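Local coordinates for protein PrgX (Enterococcus faecalis, PDB 2AWI) that serves as the receptor for the peptide sex pheromone cCF10 and acts as a repressor in regulating conjugation, probably by binding DNA through a helix-turn-helix domain, at residues 240-243 / 244-248. The protein carries 1 engineered substitution. Numbering follows the deposited sequence.
Sequences KQIY and QFLTD
Thr247 folds its hydroxyl back onto the preceding turn of the helix, where OG1 donates to Tyr243 O at 2.9 Å. The same oxygen takes Thr247 N at 3.0 Å, and the two donors come from opposite faces of the carbonyl plane, so one acceptor is gripped twice. With OG1 anti to its own carbonyl carbon (chi1 -62°), OG1 also lies 3.8 Å above the plane of the Tyr243 ring, over its centre. Threonine suits this exposed place because its short hydroxyl reaches the backbone carbonyl one turn back.

The tight part lies on the buried side. Leu246 N bonds to Ile242 O at 2.9 Å and is nearly straight (166°), and beside it the two branched aliphatic chains meet through Ile242 CG2 and Leu246 CG at 4.0 Å, both turning to Ile283 of helix 270-286. The Gln241 amide is buried as well, and its OE1 takes a hydrogen bond from Asn256 ND2.

Toward solvent the fit is looser. Lys240, stretched out fully, lays its CE 3.5 Å from Gln244 OE1, an approach of aliphatic carbon to amide oxygen. Gln244 runs alongside Gln241 with the amide planes turned 69° apart, yet its NE2 is held by Ser253. Glutamine serves at both positions because its reach lets an amide tie this helix to the next one.

All of this belongs to the C-terminal part of helix 230-248, in the C-terminal TPR-like region. Tyr243 and Thr247 rest on Leu207 of helix 207-220, and Gln241 on helix 251-266, while Phe245 meets Tyr254 and Phe289 of its own chain edge-to-face and also packs on Phe289 of the second subunit.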
loop_
_atom_site.group_PDB
_atom_site.type_symbol
_atom_site.label_atom_id
_atom_site.label_comp_id
_atom_site.label_asym_id
_atom_site.label_seq_id
_atom_site.Cartn_x
_atom_site.Cartn_y
_atom_site.Cartn_z
ATOM N N LYS A 240 -14.460 -12.262 8.931
ATOM C CA LYS A 240 -15.249 -11.212 9.557
ATOM C C LYS A 240 -15.207 -9.987 8.646
ATOM O O LYS A 240 -16.219 -9.316 8.446
ATOM C CB LYS A 240 -14.669 -10.872 10.931
ATOM C CG LYS A 240 -15.385 -9.758 11.672
ATOM C CD LYS A 240 -14.659 -9.433 12.970
ATOM C CE LYS A 240 -15.237 -8.207 13.655
ATOM N NZ LYS A 240 -14.471 -7.858 14.890
ATOM N N GLN A 241 -14.032 -9.698 8.092
ATOM C CA GLN A 241 -13.883 -8.561 7.192
ATOM C C GLN A 241 -14.766 -8.792 5.966
ATOM O O GLN A 241 -15.363 -7.859 5.435
ATOM C CB GLN A 241 -12.419 -8.398 6.761
ATOM C CG GLN A 241 -11.456 -8.020 7.886
ATOM C CD GLN A 241 -11.854 -6.744 8.603
ATOM O OE1 GLN A 241 -12.077 -5.708 7.979
ATOM N NE2 GLN A 241 -11.942 -6.813 9.926
ATOM N N ILE A 242 -14.846 -10.041 5.519
ATOM C CA ILE A 242 -15.677 -10.378 4.371
ATOM C C ILE A 242 -17.149 -10.232 4.764
ATOM O O ILE A 242 -17.965 -9.763 3.978
ATOM C CB ILE A 242 -15.409 -11.815 3.898
ATOM C CG1 ILE A 242 -13.960 -11.936 3.426
ATOM C CG2 ILE A 242 -16.385 -12.202 2.792
ATOM C CD1 ILE A 242 -13.602 -11.004 2.277
ATOM N N TYR A 243 -17.475 -10.637 5.989
ATOM C CA TYR A 243 -18.836 -10.534 6.503
ATOM C C TYR A 243 -19.287 -9.074 6.465
ATOM O O TYR A 243 -20.403 -8.776 6.042
ATOM C CB TYR A 243 -18.897 -11.040 7.946
ATOM C CG TYR A 243 -20.221 -10.777 8.642
ATOM C CD1 TYR A 243 -21.325 -11.597 8.416
ATOM C CD2 TYR A 243 -20.373 -9.700 9.517
ATOM C CE1 TYR A 243 -22.550 -11.353 9.041
ATOM C CE2 TYR A 243 -21.598 -9.447 10.148
ATOM C CZ TYR A 243 -22.680 -10.279 9.903
ATOM O OH TYR A 243 -23.899 -10.039 10.502
ATOM N N GLN A 244 -18.412 -8.176 6.915
ATOM C CA GLN A 244 -18.702 -6.745 6.949
ATOM C C GLN A 244 -18.883 -6.165 5.550
ATOM O O GLN A 244 -19.671 -5.243 5.353
ATOM C CB GLN A 244 -17.578 -5.996 7.669
ATOM C CG GLN A 244 -17.361 -6.434 9.111
ATOM C CD GLN A 244 -16.165 -5.755 9.766
ATOM O OE1 GLN A 244 -15.849 -6.017 10.929
ATOM N NE2 GLN A 244 -15.494 -4.881 9.022
ATOM N N PHE A 245 -18.144 -6.699 4.585
ATOM C CA PHE A 245 -18.242 -6.229 3.214
ATOM C C PHE A 245 -19.576 -6.689 2.637
ATOM O O PHE A 245 -20.303 -5.914 2.001
ATOM C CB PHE A 245 -17.096 -6.802 2.374
ATOM C CG PHE A 245 -17.096 -6.335 0.942
ATOM C CD1 PHE A 245 -16.822 -5.005 0.625
ATOM C CD2 PHE A 245 -17.372 -7.225 -0.089
ATOM C CE1 PHE A 245 -16.821 -4.568 -0.700
ATOM C CE2 PHE A 245 -17.375 -6.804 -1.418
ATOM C CZ PHE A 245 -17.098 -5.470 -1.727
ATOM N N LEU A 246 -19.895 -7.958 2.864
ATOM C CA LEU A 246 -21.133 -8.529 2.364
ATOM C C LEU A 246 -22.361 -7.826 2.935
ATOM O O LEU A 246 -23.394 -7.750 2.276
ATOM C CB LEU A 246 -21.197 -10.022 2.700
ATOM C CG LEU A 246 -20.134 -10.934 2.088
ATOM C CD1 LEU A 246 -20.469 -12.376 2.433
ATOM C CD2 LEU A 246 -20.081 -10.742 0.575
ATOM N N THR A 247 -22.239 -7.309 4.153
ATOM C CA THR A 247 -23.351 -6.630 4.816
ATOM C C THR A 247 -23.568 -5.206 4.320
ATOM O O THR A 247 -24.698 -4.809 4.034
ATOM C CB THR A 247 -23.141 -6.585 6.339
ATOM O OG1 THR A 247 -23.091 -7.924 6.855
ATOM C CG2 THR A 247 -24.280 -5.821 7.013
ATOM N N ASP A 248 -22.485 -4.441 4.229
ATOM C CA ASP A 248 -22.553 -3.062 3.768
ATOM C C ASP A 248 -21.329 -2.695 2.939
ATOM O O ASP A 248 -20.499 -1.905 3.377
ATOM C CB ASP A 248 -22.673 -2.110 4.962
ATOM C CG ASP A 248 -21.870 -2.573 6.164
ATOM O OD1 ASP A 248 -22.237 -3.607 6.758
ATOM O OD2 ASP A 248 -20.873 -1.909 6.518
#